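Local coordinates for dihydropteridine reductase (Dictyostelium discoideum, PDB 3ORF), which reduces quinonoid dihydropteridines with NADH or NADPH, a reaction whose product tetrahydrobiopterin serves as cofactor of the aromatic amino acid hydroxylases, at residues S22-G32 / W47-N57; N82-C93 / K132-T143. One frame throughout, in Å; residues are numbered along the deposited sequence.

Interaction 1. Residues S22-G32 / W47-N57; sequences SKNILVLGGSG and WNTISIDFREN. With NAD (nicotinamide-adenine-dinucleotide), chain E.
Ile25 and Thr49, Leu26 and Ile50, and Leu28 and Ile52 face each other across parallel strands 24-28 and 48-53, which helix 33-44 links into the first beta-alpha-beta unit of a Rossmann fold of the short-chain dehydrogenase family. The strands run 16° apart, joined by backbone hydrogen bonds from Asn48 N to Lys23 O as far as Gly29 N to Ile52 O.

On one face of the sheet, Leu26 CD1 reaches Ile50 CG2 (3.7 Å) and Leu28 CD1 reaches Ile52 CG2; Leu26 and Leu28 also pack on helix 108-133, while Ile50 leans on His62 and Phe64 of strand 62-65. On the other, Ile25 CG2 meets Thr49 CG2. At the strand start Lys23 CB sits over the six-membered ring of Trp47, 3.4 Å from its centroid, a CH-pi contact, while Ile25 CB lies 3.8 Å from Trp47 CE3. An alanine at Trp47 is likely to leave Lys23 CB and Ile25 without their aromatic cover and open a gap beside Phe42 and Phe221.

Gly30 and Gly32 fit the glycine-rich Rossmann pattern: a side chain on Gly30 would strike Ser51 OG, and one on Gly32 would strike NAD O5B, the oxygen between the adenosine ribose and its phosphate.

Polar bonds close the far end. Ser31 OG donates to Arg55 O, and Ser31 CB lies over one face of the Arg55 guanidinium. Asp53, its CG swung opposite the backbone N (chi1 -153°), turns both carboxylate oxygens to the adenosine ribose: NAD O2B donates to OD1 and NAD O3B to OD2. Arg55 NH1 donates to both hydroxyls, which are thus held between an accepting carboxylate and a donating guanidinium. Asp53 OD2 also takes the amide of Ser31, whose N stands 2.7 Å away on the anti side of the carboxylate.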
loop_
_atom_site.group_PDB
_atom_site.type_symbol
_atom_site.label_atom_id
_atom_site.label_comp_id
_atom_site.label_asym_id
_atom_site.label_seq_id
_atom_site.Cartn_x
_atom_site.Cartn_y
_atom_site.Cartn_z
ATOM N N SER A 22 -17.943 -21.937 23.830
ATOM C CA SER A 22 -16.473 -21.646 23.633
ATOM C C SER A 22 -16.150 -20.537 22.571
ATOM O O SER A 22 -16.705 -20.499 21.468
ATOM C CB SER A 22 -15.719 -22.920 23.294
ATOM O OG SER A 22 -14.324 -22.657 23.173
ATOM N N LYS A 23 -15.274 -19.612 22.896
ATOM C CA LYS A 23 -15.025 -18.581 21.919
ATOM C C LYS A 23 -13.742 -18.866 21.143
ATOM O O LYS A 23 -12.802 -19.379 21.696
ATOM C CB LYS A 23 -14.993 -17.222 22.603
ATOM C CG LYS A 23 -16.269 -16.894 23.413
ATOM C CD LYS A 23 -17.197 -16.038 22.622
ATOM C CE LYS A 23 -17.997 -15.171 23.550
ATOM N NZ LYS A 23 -19.154 -14.593 22.821
ATOM N N ASN A 24 -13.734 -18.561 19.851
ATOM C CA ASN A 24 -12.537 -18.777 19.027
ATOM C C ASN A 24 -11.800 -17.500 18.665
ATOM O O ASN A 24 -12.407 -16.519 18.184
ATOM C CB ASN A 24 -12.887 -19.525 17.746
ATOM C CG ASN A 24 -13.626 -20.807 18.036
ATOM O OD1 ASN A 24 -13.320 -21.424 19.017
ATOM N ND2 ASN A 24 -14.594 -21.202 17.187
ATOM N N ILE A 25 -10.473 -17.531 18.822
ATOM C CA ILE A 25 -9.679 -16.463 18.253
ATOM C C ILE A 25 -8.725 -17.014 17.205
ATOM O O ILE A 25 -8.067 -18.025 17.427
ATOM C CB ILE A 25 -8.935 -15.625 19.338
ATOM C CG1 ILE A 25 -7.969 -14.633 18.659
ATOM C CG2 ILE A 25 -8.158 -16.506 20.290
ATOM C CD1 ILE A 25 -7.073 -13.811 19.647
ATOM N N LEU A 26 -8.622 -16.327 16.083
ATOM C CA LEU A 26 -7.705 -16.717 15.030
ATOM C C LEU A 26 -6.632 -15.695 14.776
ATOM O O LEU A 26 -6.916 -14.494 14.718
ATOM C CB LEU A 26 -8.481 -16.934 13.757
ATOM C CG LEU A 26 -7.730 -16.921 12.444
ATOM C CD1 LEU A 26 -6.904 -18.084 12.394
ATOM C CD2 LEU A 26 -8.778 -17.150 11.407
ATOM N N VAL A 27 -5.390 -16.141 14.644
ATOM C CA VAL A 27 -4.272 -15.210 14.626
ATOM C C VAL A 27 -3.334 -15.514 13.439
ATOM O O VAL A 27 -2.731 -16.598 13.402
ATOM C CB VAL A 27 -3.444 -15.258 15.923
ATOM C CG1 VAL A 27 -2.314 -14.193 15.870
ATOM C CG2 VAL A 27 -4.318 -15.111 17.205
ATOM N N LEU A 28 -3.239 -14.569 12.492
ATOM C CA LEU A 28 -2.376 -14.719 11.303
ATOM C C LEU A 28 -1.084 -14.151 11.815
ATOM O O LEU A 28 -1.108 -13.096 12.492
ATOM C CB LEU A 28 -2.940 -13.883 10.119
ATOM C CG LEU A 28 -2.190 -13.947 8.784
ATOM C CD1 LEU A 28 -2.193 -15.453 8.275
ATOM C CD2 LEU A 28 -2.831 -12.966 7.702
ATOM N N GLY A 29 0.043 -14.850 11.591
ATOM C CA GLY A 29 1.256 -14.443 12.262
ATOM C C GLY A 29 1.290 -15.070 13.639
ATOM O O GLY A 29 2.027 -14.613 14.552
ATOM N N GLY A 30 0.437 -16.078 13.824
ATOM C CA GLY A 30 0.350 -16.754 15.112
ATOM C C GLY A 30 1.621 -17.352 15.704
ATOM O O GLY A 30 1.618 -17.707 16.878
ATOM N N SER A 31 2.740 -17.395 14.970
ATOM C CA SER A 31 3.968 -17.934 15.586
ATOM C C SER A 31 4.988 -16.869 15.897
ATOM O O SER A 31 6.025 -17.201 16.506
ATOM C CB SER A 31 4.654 -18.943 14.680
ATOM O OG SER A 31 3.798 -20.070 14.478
ATOM N N GLY A 32 4.721 -15.610 15.483
ATOM C CA GLY A 32 5.664 -14.493 15.734
ATOM C C GLY A 32 5.698 -14.143 17.203
ATOM O O GLY A 32 4.944 -14.739 17.984
ATOM N N TRP A 47 -10.123 -19.397 25.881
ATOM C CA TRP A 47 -10.595 -19.351 24.514
ATOM C C TRP A 47 -9.908 -20.473 23.749
ATOM O O TRP A 47 -8.806 -20.908 24.066
ATOM C CB TRP A 47 -10.281 -17.987 23.851
ATOM C CG TRP A 47 -11.243 -16.868 24.207
ATOM C CD1 TRP A 47 -11.702 -16.547 25.419
ATOM C CD2 TRP A 47 -11.818 -15.928 23.292
ATOM N NE1 TRP A 47 -12.572 -15.485 25.355
ATOM C CE2 TRP A 47 -12.661 -15.079 24.047
ATOM C CE3 TRP A 47 -11.736 -15.762 21.910
ATOM C CZ2 TRP A 47 -13.411 -14.037 23.470
ATOM C CZ3 TRP A 47 -12.485 -14.743 21.310
ATOM C CH2 TRP A 47 -13.320 -13.889 22.106
ATOM N N ASN A 48 -10.562 -20.917 22.701
ATOM C CA ASN A 48 -9.969 -21.807 21.769
ATOM C C ASN A 48 -9.133 -20.908 20.800
ATOM O O ASN A 48 -9.607 -19.851 20.311
ATOM C CB ASN A 48 -11.128 -22.497 21.090
ATOM C CG ASN A 48 -10.748 -23.769 20.432
ATOM O OD1 ASN A 48 -10.557 -23.800 19.220
ATOM N ND2 ASN A 48 -10.641 -24.851 21.215
ATOM N N THR A 49 -7.881 -21.310 20.563
ATOM C CA THR A 49 -6.946 -20.538 19.744
ATOM C C THR A 49 -6.558 -21.228 18.436
ATOM O O THR A 49 -6.350 -22.440 18.422
ATOM C CB THR A 49 -5.657 -20.296 20.513
ATOM O OG1 THR A 49 -5.070 -21.564 20.863
ATOM C CG2 THR A 49 -5.937 -19.480 21.750
ATOM N N ILE A 50 -6.435 -20.457 17.353
ATOM C CA ILE A 50 -6.029 -20.994 16.049
ATOM C C ILE A 50 -4.934 -20.096 15.458
ATOM O O ILE A 50 -5.046 -18.844 15.538
ATOM C CB ILE A 50 -7.170 -21.019 15.075
ATOM C CG1 ILE A 50 -8.293 -21.914 15.580
ATOM C CG2 ILE A 50 -6.699 -21.522 13.748
ATOM C CD1 ILE A 50 -9.582 -21.352 15.287
ATOM N N SER A 51 -3.900 -20.694 14.864
ATOM C CA SER A 51 -2.749 -19.930 14.363
ATOM C C SER A 51 -2.481 -20.295 12.911
ATOM O O SER A 51 -2.451 -21.472 12.574
ATOM C CB SER A 51 -1.505 -20.171 15.265
ATOM O OG SER A 51 -0.276 -19.709 14.710
ATOM N N ILE A 52 -2.372 -19.281 12.040
ATOM C CA ILE A 52 -1.841 -19.463 10.687
ATOM C C ILE A 52 -0.515 -18.688 10.622
ATOM O O ILE A 52 -0.439 -17.526 11.037
ATOM C CB ILE A 52 -2.823 -18.910 9.586
ATOM C CG1 ILE A 52 -4.228 -19.551 9.668
ATOM C CG2 ILE A 52 -2.217 -19.027 8.171
ATOM C CD1 ILE A 52 -5.354 -18.664 8.979
ATOM N N ASP A 53 0.521 -19.331 10.111
ATOM C CA ASP A 53 1.872 -18.747 10.008
ATOM C C ASP A 53 2.707 -19.631 9.048
ATOM O O ASP A 53 2.151 -20.626 8.475
ATOM C CB ASP A 53 2.509 -18.589 11.392
ATOM C CG ASP A 53 3.526 -17.475 11.430
ATOM O OD1 ASP A 53 4.247 -17.271 10.410
ATOM O OD2 ASP A 53 3.585 -16.761 12.474
ATOM N N PHE A 54 3.978 -19.274 8.812
ATOM C CA PHE A 54 4.829 -20.120 7.920
ATOM C C PHE A 54 5.298 -21.401 8.615
ATOM O O PHE A 54 5.593 -22.400 7.971
ATOM C CB PHE A 54 6.012 -19.366 7.266
ATOM C CG PHE A 54 5.584 -18.178 6.432
ATOM C CD1 PHE A 54 6.164 -16.918 6.622
ATOM C CD2 PHE A 54 4.551 -18.291 5.482
ATOM C CE1 PHE A 54 5.727 -15.789 5.851
ATOM C CE2 PHE A 54 4.111 -17.151 4.733
ATOM C CZ PHE A 54 4.708 -15.950 4.913
ATOM N N ARG A 55 5.318 -21.368 9.937
ATOM C CA ARG A 55 5.684 -22.520 10.750
ATOM C C ARG A 55 4.561 -22.686 11.821
ATOM O O ARG A 55 3.748 -21.749 12.058
ATOM C CB ARG A 55 7.098 -22.313 11.328
ATOM C CG ARG A 55 7.190 -21.270 12.401
ATOM C CD ARG A 55 8.562 -20.563 12.446
ATOM N NE ARG A 55 8.511 -19.410 13.376
ATOM C CZ ARG A 55 8.103 -18.179 13.033
ATOM N NH1 ARG A 55 7.745 -17.909 11.777
ATOM N NH2 ARG A 55 8.057 -17.209 13.936
ATOM N N GLU A 56 4.490 -23.874 12.409
ATOM C CA GLU A 56 3.425 -24.223 13.342
ATOM C C GLU A 56 3.591 -23.460 14.655
ATOM O O GLU A 56 4.724 -23.053 15.020
ATOM C CB GLU A 56 3.473 -25.760 13.652
ATOM C CG GLU A 56 3.492 -26.735 12.417
ATOM C CD GLU A 56 2.132 -26.880 11.652
ATOM O OE1 GLU A 56 1.950 -27.919 10.964
ATOM O OE2 GLU A 56 1.253 -25.950 11.706
ATOM N N ASN A 57 2.485 -23.325 15.383
ATOM C CA ASN A 57 2.528 -22.867 16.770
ATOM C C ASN A 57 1.909 -23.958 17.599
ATOM O O ASN A 57 0.654 -24.010 17.722
ATOM C CB ASN A 57 1.767 -21.563 17.031
ATOM C CG ASN A 57 1.890 -21.118 18.498
ATOM O OD1 ASN A 57 1.546 -19.975 18.845
ATOM N ND2 ASN A 57 2.386 -22.021 19.375
HETATM P PA NAD E . 7.876 -11.427 14.227
HETATM O O1A NAD E . 8.839 -11.363 13.097
HETATM O O2A NAD E . 8.198 -12.191 15.464
HETATM O O5B NAD E . 6.550 -12.207 13.653
HETATM C C5B NAD E . 5.855 -11.974 12.482
HETATM C C4B NAD E . 5.204 -13.317 12.104
HETATM O O4B NAD E . 4.505 -13.083 10.847
HETATM C C3B NAD E . 6.312 -14.353 11.774
HETATM O O3B NAD E . 5.912 -15.609 12.271
HETATM C C2B NAD E . 6.242 -14.518 10.269
HETATM O O2B NAD E . 6.527 -15.871 9.876
HETATM C C1B NAD E . 4.752 -14.212 10.013
HETATM N N9A NAD E . 4.439 -13.708 8.647
HETATM C C8A NAD E . 5.211 -12.839 7.942
HETATM N N7A NAD E . 4.563 -12.586 6.795
HETATM C C5A NAD E . 3.405 -13.315 6.747
HETATM C C6A NAD E . 2.336 -13.470 5.810
HETATM N N6A NAD E . 2.367 -12.867 4.596
HETATM N N1A NAD E . 1.285 -14.283 6.117
HETATM C C2A NAD E . 1.271 -14.942 7.269
HETATM N N3A NAD E . 2.267 -14.810 8.169
HETATM C C4A NAD E . 3.349 -14.036 7.934
HETATM O O3 NAD E . 7.463 -9.931 14.491
HETATM P PN NAD E . 6.817 -9.283 15.725
HETATM O O1N NAD E . 7.975 -8.634 16.418
HETATM O O2N NAD E . 5.809 -10.184 16.424
HETATM O O5D NAD E . 5.936 -8.064 15.115
HETATM C C5D NAD E . 4.522 -8.162 14.899
HETATM C C4D NAD E . 4.013 -6.939 14.112
HETATM O O4D NAD E . 4.588 -5.726 14.667
HETATM C C3D NAD E . 4.348 -6.888 12.617
HETATM O O3D NAD E . 3.075 -6.641 11.922
HETATM C C2D NAD E . 5.270 -5.669 12.466
HETATM O O2D NAD E . 5.043 -5.135 11.152
HETATM C C1D NAD E . 4.598 -4.790 13.544
HETATM N N1N NAD E . 4.933 -3.385 14.060
HETATM C C2N NAD E . 5.949 -3.079 15.070
HETATM C C3N NAD E . 6.116 -1.703 15.455
HETATM C C7N NAD E . 7.138 -1.221 16.521
HETATM O O7N NAD E . 7.830 -0.209 16.299
HETATM N N7N NAD E . 7.132 -1.933 17.668
HETATM C C4N NAD E . 5.298 -0.695 14.891
HETATM C C5N NAD E . 4.310 -1.014 13.951
HETATM C C6N NAD E . 4.138 -2.328 13.549
#

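Interaction 2. Residues N82-C93 / K132-T143; sequences NSKSIKVDTFVC and KLLNQGGLFVLT. With NAD (nicotinamide-adenine-dinucleotide), chain E.
Phe91 and Phe140 lie side by side on neighbouring parallel strands, 88-93 and 138-143, in the middle of the Rossmann sheet. Each holds its ring opposite its own backbone N (chi1 168° and 176°), and this shared torsion sends both rings the same way. Their planes are 21° apart but slid, so overlap is slight and Phe91 CD2 meets Phe140 CE1 at 3.5 Å. Leu142 has CG beside its backbone N, anti to the carbonyl carbon, which brings CD2 to the edge of the Phe91 ring and to 3.6 Å from Cys93 CB; a small cysteine suits the place.

On the other face Thr90 and Leu139 run alongside, Thr90 OG1 being 3.7 Å from Leu139 CB and bonded to Ser224. Gly138 is needed where a side chain would collide with Leu134 CG. Asn135 ND2 donates to Asp89 OD2 from above the carboxylate plane, while Asp89 OD1 takes Asn24 N. The Lys87 chain, bent at chi2, carries NZ to Lys132 O.

At the cofactor end Thr143 N and OG1 both donate to Cys93 O, with OG1 at 2.7 Å; the OG1 bond fixes the side-chain rotation, with Thr143 CG2 facing the nicotinamide ribose, 3.9 Å from NAD C1D. Helices 108-133 and 156-172 cover the face bearing Phe91, Phe140 and Leu142, helix 213-225 covers that of Val92, Leu139 and Val141, and strand 24-28 flanks strand 88-93 opposite strand 138-143.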
loop_
_atom_site.group_PDB
_atom_site.type_symbol
_atom_site.label_atom_id
_atom_site.label_comp_id
_atom_site.label_asym_id
_atom_site.label_seq_id
_atom_site.Cartn_x
_atom_site.Cartn_y
_atom_site.Cartn_z
ATOM N N ASN A 82 -12.814 -23.962 7.530
ATOM C CA ASN A 82 -14.248 -23.962 7.203
ATOM C C ASN A 82 -14.807 -25.390 7.303
ATOM O O ASN A 82 -15.704 -25.649 8.115
ATOM C CB ASN A 82 -14.438 -23.408 5.779
ATOM C CG ASN A 82 -15.680 -22.568 5.630
ATOM O OD1 ASN A 82 -15.682 -21.366 5.926
ATOM N ND2 ASN A 82 -16.748 -23.195 5.152
ATOM N N SER A 83 -14.252 -26.308 6.505
ATOM C CA SER A 83 -14.599 -27.747 6.584
ATOM C C SER A 83 -14.401 -28.388 7.983
ATOM O O SER A 83 -14.742 -29.526 8.165
ATOM C CB SER A 83 -13.833 -28.548 5.514
ATOM O OG SER A 83 -12.518 -28.942 5.938
ATOM N N LYS A 84 -13.842 -27.652 8.951
ATOM C CA LYS A 84 -13.755 -28.098 10.356
ATOM C C LYS A 84 -14.862 -27.447 11.189
ATOM O O LYS A 84 -14.904 -27.579 12.407
ATOM C CB LYS A 84 -12.385 -27.720 10.953
ATOM C CG LYS A 84 -11.301 -28.731 10.683
ATOM C CD LYS A 84 -9.947 -28.209 11.114
ATOM C CE LYS A 84 -9.119 -29.248 11.900
ATOM N NZ LYS A 84 -8.957 -30.593 11.238
ATOM N N SER A 85 -15.721 -26.680 10.522
ATOM C CA SER A 85 -16.846 -26.005 11.163
ATOM C C SER A 85 -16.556 -24.868 12.196
ATOM O O SER A 85 -17.428 -24.509 12.995
ATOM C CB SER A 85 -17.831 -27.036 11.751
ATOM O OG SER A 85 -19.076 -26.429 12.017
ATOM N N ILE A 86 -15.396 -24.255 12.179
ATOM C CA ILE A 86 -15.209 -23.209 13.195
ATOM C C ILE A 86 -15.384 -21.807 12.606
ATOM O O ILE A 86 -15.021 -21.557 11.445
ATOM C CB ILE A 86 -13.874 -23.361 13.979
ATOM C CG1 ILE A 86 -12.699 -23.646 13.030
ATOM C CG2 ILE A 86 -13.941 -24.543 15.003
ATOM C CD1 ILE A 86 -12.020 -22.353 12.509
ATOM N N LYS A 87 -15.983 -20.923 13.385
ATOM C CA LYS A 87 -16.069 -19.511 13.022
ATOM C C LYS A 87 -15.393 -18.758 14.138
ATOM O O LYS A 87 -15.229 -19.310 15.226
ATOM C CB LYS A 87 -17.533 -19.075 12.905
ATOM C CG LYS A 87 -18.281 -19.721 11.755
ATOM C CD LYS A 87 -17.597 -19.436 10.407
ATOM C CE LYS A 87 -18.516 -19.722 9.210
ATOM N NZ LYS A 87 -17.694 -19.964 7.996
ATOM N N VAL A 88 -14.981 -17.522 13.919
ATOM C CA VAL A 88 -14.151 -16.933 14.950
ATOM C C VAL A 88 -14.717 -15.656 15.464
ATOM O O VAL A 88 -15.323 -14.905 14.705
ATOM C CB VAL A 88 -12.612 -16.838 14.572
ATOM C CG1 VAL A 88 -12.078 -18.159 13.933
ATOM C CG2 VAL A 88 -12.285 -15.704 13.711
ATOM N N ASP A 89 -14.565 -15.433 16.755
ATOM C CA ASP A 89 -15.121 -14.243 17.384
ATOM C C ASP A 89 -14.164 -13.025 17.361
ATOM O O ASP A 89 -14.618 -11.866 17.498
ATOM C CB ASP A 89 -15.437 -14.570 18.843
ATOM C CG ASP A 89 -16.522 -15.692 18.989
ATOM O OD1 ASP A 89 -16.174 -16.898 19.291
ATOM O OD2 ASP A 89 -17.688 -15.390 18.722
ATOM N N THR A 90 -12.859 -13.320 17.327
ATOM C CA THR A 90 -11.825 -12.357 17.228
ATOM C C THR A 90 -10.765 -12.846 16.224
ATOM O O THR A 90 -10.300 -14.003 16.295
ATOM C CB THR A 90 -11.137 -12.158 18.551
ATOM O OG1 THR A 90 -12.032 -11.505 19.457
ATOM C CG2 THR A 90 -9.877 -11.317 18.350
ATOM N N PHE A 91 -10.413 -11.967 15.281
ATOM C CA PHE A 91 -9.331 -12.241 14.340
ATOM C C PHE A 91 -8.240 -11.209 14.555
ATOM O O PHE A 91 -8.547 -10.012 14.728
ATOM C CB PHE A 91 -9.818 -12.179 12.890
ATOM C CG PHE A 91 -8.685 -12.174 11.907
ATOM C CD1 PHE A 91 -8.114 -13.376 11.477
ATOM C CD2 PHE A 91 -8.093 -10.957 11.493
ATOM C CE1 PHE A 91 -6.982 -13.379 10.641
ATOM C CE2 PHE A 91 -6.994 -10.952 10.618
ATOM C CZ PHE A 91 -6.441 -12.207 10.190
ATOM N N VAL A 92 -6.982 -11.617 14.598
ATOM C CA VAL A 92 -5.870 -10.632 14.781
ATOM C C VAL A 92 -4.800 -10.903 13.769
ATOM O O VAL A 92 -4.354 -12.041 13.631
ATOM C CB VAL A 92 -5.219 -10.762 16.154
ATOM C CG1 VAL A 92 -3.995 -9.757 16.276
ATOM C CG2 VAL A 92 -6.241 -10.486 17.252
ATOM N N CYS A 93 -4.392 -9.912 12.995
ATOM C CA CYS A 93 -3.219 -10.181 12.179
ATOM C C CYS A 93 -1.978 -9.629 12.845
ATOM O O CYS A 93 -1.825 -8.389 13.075
ATOM C CB CYS A 93 -3.373 -9.598 10.782
ATOM S SG CYS A 93 -1.876 -9.632 9.734
ATOM N N LYS A 132 -14.631 -14.412 5.414
ATOM C CA LYS A 132 -15.139 -15.816 5.355
ATOM C C LYS A 132 -15.418 -16.452 6.718
ATOM O O LYS A 132 -16.356 -17.225 6.829
ATOM C CB LYS A 132 -14.243 -16.760 4.508
ATOM C CG LYS A 132 -14.269 -16.532 2.969
ATOM C CD LYS A 132 -15.661 -16.626 2.321
ATOM C CE LYS A 132 -15.590 -16.736 0.776
ATOM N NZ LYS A 132 -16.424 -15.761 0.016
ATOM N N LEU A 133 -14.627 -16.129 7.748
ATOM C CA LEU A 133 -14.679 -16.890 9.003
ATOM C C LEU A 133 -15.171 -16.100 10.226
ATOM O O LEU A 133 -15.390 -16.705 11.326
ATOM C CB LEU A 133 -13.299 -17.447 9.343
ATOM C CG LEU A 133 -12.600 -18.408 8.365
ATOM C CD1 LEU A 133 -11.215 -18.898 8.870
ATOM C CD2 LEU A 133 -13.493 -19.623 7.988
ATOM N N LEU A 134 -15.325 -14.777 10.092
ATOM C CA LEU A 134 -15.659 -14.001 11.267
ATOM C C LEU A 134 -17.146 -14.179 11.586
ATOM O O LEU A 134 -17.970 -14.266 10.682
ATOM C CB LEU A 134 -15.309 -12.534 11.048
ATOM C CG LEU A 134 -15.131 -11.709 12.318
ATOM C CD1 LEU A 134 -13.918 -12.241 13.107
ATOM C CD2 LEU A 134 -15.049 -10.171 12.013
ATOM N N ASN A 135 -17.473 -14.321 12.868
ATOM C CA ASN A 135 -18.871 -14.353 13.309
ATOM C C ASN A 135 -19.404 -12.927 13.319
ATOM O O ASN A 135 -18.633 -11.916 13.494
ATOM C CB ASN A 135 -18.942 -14.835 14.728
ATOM C CG ASN A 135 -18.974 -16.364 14.851
ATOM O OD1 ASN A 135 -19.521 -17.062 14.005
ATOM N ND2 ASN A 135 -18.326 -16.873 15.893
ATOM N N GLN A 136 -20.709 -12.816 13.143
ATOM C CA GLN A 136 -21.380 -11.539 13.259
ATOM C C GLN A 136 -20.964 -10.994 14.634
ATOM O O GLN A 136 -20.786 -11.793 15.561
ATOM C CB GLN A 136 -22.923 -11.686 13.151
ATOM C CG GLN A 136 -23.320 -12.372 11.793
ATOM C CD GLN A 136 -24.822 -12.350 11.487
ATOM O OE1 GLN A 136 -25.647 -12.807 12.279
ATOM N NE2 GLN A 136 -25.165 -11.824 10.337
ATOM N N GLY A 137 -20.841 -9.670 14.754
ATOM C CA GLY A 137 -20.462 -9.053 16.024
ATOM C C GLY A 137 -18.981 -9.227 16.347
ATOM O O GLY A 137 -18.522 -8.736 17.370
ATOM N N GLY A 138 -18.224 -9.863 15.449
ATOM C CA GLY A 138 -16.795 -10.205 15.697
ATOM C C GLY A 138 -15.831 -9.024 15.769
ATOM O O GLY A 138 -16.170 -7.880 15.388
ATOM N N LEU A 139 -14.616 -9.288 16.232
ATOM C CA LEU A 139 -13.610 -8.276 16.359
ATOM C C LEU A 139 -12.523 -8.607 15.359
ATOM O O LEU A 139 -12.019 -9.764 15.300
ATOM C CB LEU A 139 -12.983 -8.329 17.734
ATOM C CG LEU A 139 -11.817 -7.342 17.946
ATOM C CD1 LEU A 139 -12.359 -5.920 17.833
ATOM C CD2 LEU A 139 -11.262 -7.588 19.340
ATOM N N PHE A 140 -12.144 -7.609 14.579
ATOM C CA PHE A 140 -11.182 -7.849 13.538
ATOM C C PHE A 140 -10.036 -6.840 13.654
ATOM O O PHE A 140 -10.245 -5.627 13.465
ATOM C CB PHE A 140 -11.889 -7.677 12.200
ATOM C CG PHE A 140 -10.990 -7.794 11.025
ATOM C CD1 PHE A 140 -10.861 -9.016 10.359
ATOM C CD2 PHE A 140 -10.304 -6.692 10.557
ATOM C CE1 PHE A 140 -10.048 -9.110 9.221
ATOM C CE2 PHE A 140 -9.493 -6.796 9.459
ATOM C CZ PHE A 140 -9.353 -8.009 8.803
ATOM N N VAL A 141 -8.830 -7.305 13.936
ATOM C CA VAL A 141 -7.761 -6.349 14.177
ATOM C C VAL A 141 -6.571 -6.541 13.320
ATOM O O VAL A 141 -6.033 -7.611 13.347
ATOM C CB VAL A 141 -7.314 -6.392 15.646
ATOM C CG1 VAL A 141 -6.144 -5.402 15.913
ATOM C CG2 VAL A 141 -8.510 -5.983 16.517
ATOM N N LEU A 142 -6.121 -5.482 12.593
ATOM C CA LEU A 142 -4.830 -5.535 11.919
ATOM C C LEU A 142 -3.776 -4.727 12.690
ATOM O O LEU A 142 -4.078 -3.669 13.265
ATOM C CB LEU A 142 -4.950 -4.995 10.478
ATOM C CG LEU A 142 -5.982 -5.646 9.554
ATOM C CD1 LEU A 142 -5.885 -5.157 8.072
ATOM C CD2 LEU A 142 -5.689 -7.155 9.617
ATOM N N THR A 143 -2.528 -5.200 12.671
ATOM C CA THR A 143 -1.363 -4.437 13.168
ATOM C C THR A 143 -0.858 -3.426 12.102
ATOM O O THR A 143 -0.372 -3.821 10.993
ATOM C CB THR A 143 -0.247 -5.361 13.609
ATOM O OG1 THR A 143 -0.815 -6.315 14.563
ATOM C CG2 THR A 143 0.798 -4.536 14.380
HETATM P PA NAD E . 7.876 -11.427 14.227
HETATM O O1A NAD E . 8.839 -11.363 13.097
HETATM O O2A NAD E . 8.198 -12.191 15.464
HETATM O O5B NAD E . 6.550 -12.207 13.653
HETATM C C5B NAD E . 5.855 -11.974 12.482
HETATM C C4B NAD E . 5.204 -13.317 12.104
HETATM O O4B NAD E . 4.505 -13.083 10.847
HETATM C C3B NAD E . 6.312 -14.353 11.774
HETATM O O3B NAD E . 5.912 -15.609 12.271
HETATM C C2B NAD E . 6.242 -14.518 10.269
HETATM O O2B NAD E . 6.527 -15.871 9.876
HETATM C C1B NAD E . 4.752 -14.212 10.013
HETATM N N9A NAD E . 4.439 -13.708 8.647
HETATM C C8A NAD E . 5.211 -12.839 7.942
HETATM N N7A NAD E . 4.563 -12.586 6.795
HETATM C C5A NAD E . 3.405 -13.315 6.747
HETATM C C6A NAD E . 2.336 -13.470 5.810
HETATM N N6A NAD E . 2.367 -12.867 4.596
HETATM N N1A NAD E . 1.285 -14.283 6.117
HETATM C C2A NAD E . 1.271 -14.942 7.269
HETATM N N3A NAD E . 2.267 -14.810 8.169
HETATM C C4A NAD E . 3.349 -14.036 7.934
HETATM O O3 NAD E . 7.463 -9.931 14.491
HETATM P PN NAD E . 6.817 -9.283 15.725
HETATM O O1N NAD E . 7.975 -8.634 16.418
HETATM O O2N NAD E . 5.809 -10.184 16.424
HETATM O O5D NAD E . 5.936 -8.064 15.115
HETATM C C5D NAD E . 4.522 -8.162 14.899
HETATM C C4D NAD E . 4.013 -6.939 14.112
HETATM O O4D NAD E . 4.588 -5.726 14.667
HETATM C C3D NAD E . 4.348 -6.888 12.617
HETATM O O3D NAD E . 3.075 -6.641 11.922
HETATM C C2D NAD E . 5.270 -5.669 12.466
HETATM O O2D NAD E . 5.043 -5.135 11.152
HETATM C C1D NAD E . 4.598 -4.790 13.544
HETATM N N1N NAD E . 4.933 -3.385 14.060
HETATM C C2N NAD E . 5.949 -3.079 15.070
HETATM C C3N NAD E . 6.116 -1.703 15.455
HETATM C C7N NAD E . 7.138 -1.221 16.521
HETATM O O7N NAD E . 7.830 -0.209 16.299
HETATM N N7N NAD E . 7.132 -1.933 17.668
HETATM C C4N NAD E . 5.298 -0.695 14.891
HETATM C C5N NAD E . 4.310 -1.014 13.951
HETATM C C6N NAD E . 4.138 -2.328 13.549
#

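From the N terminus, strand 24-28 passes through helix 33-44 and returns as strand 48-53, where interaction 1 closes its short loop. The chain then adds edge strand 62-65 and helix 71-82 before strand 88-93 comes back to the opposite side of strand 24-28. Helix 108-133 carries it to strand 138-143, and interaction 2 closes the longer second loop. The two loops follow in series, neither nesting nor crossing. They meet in the sheet, where a probable hydrogen bond of Asp89 N to Asn24 O helps join strands 24-28 and 88-93 into one run, and Asn24 ND2 also reaches Lys87 O. NAD bridges them, its adenosine end on interaction 1 and its nicotinamide ribose beside interaction 2.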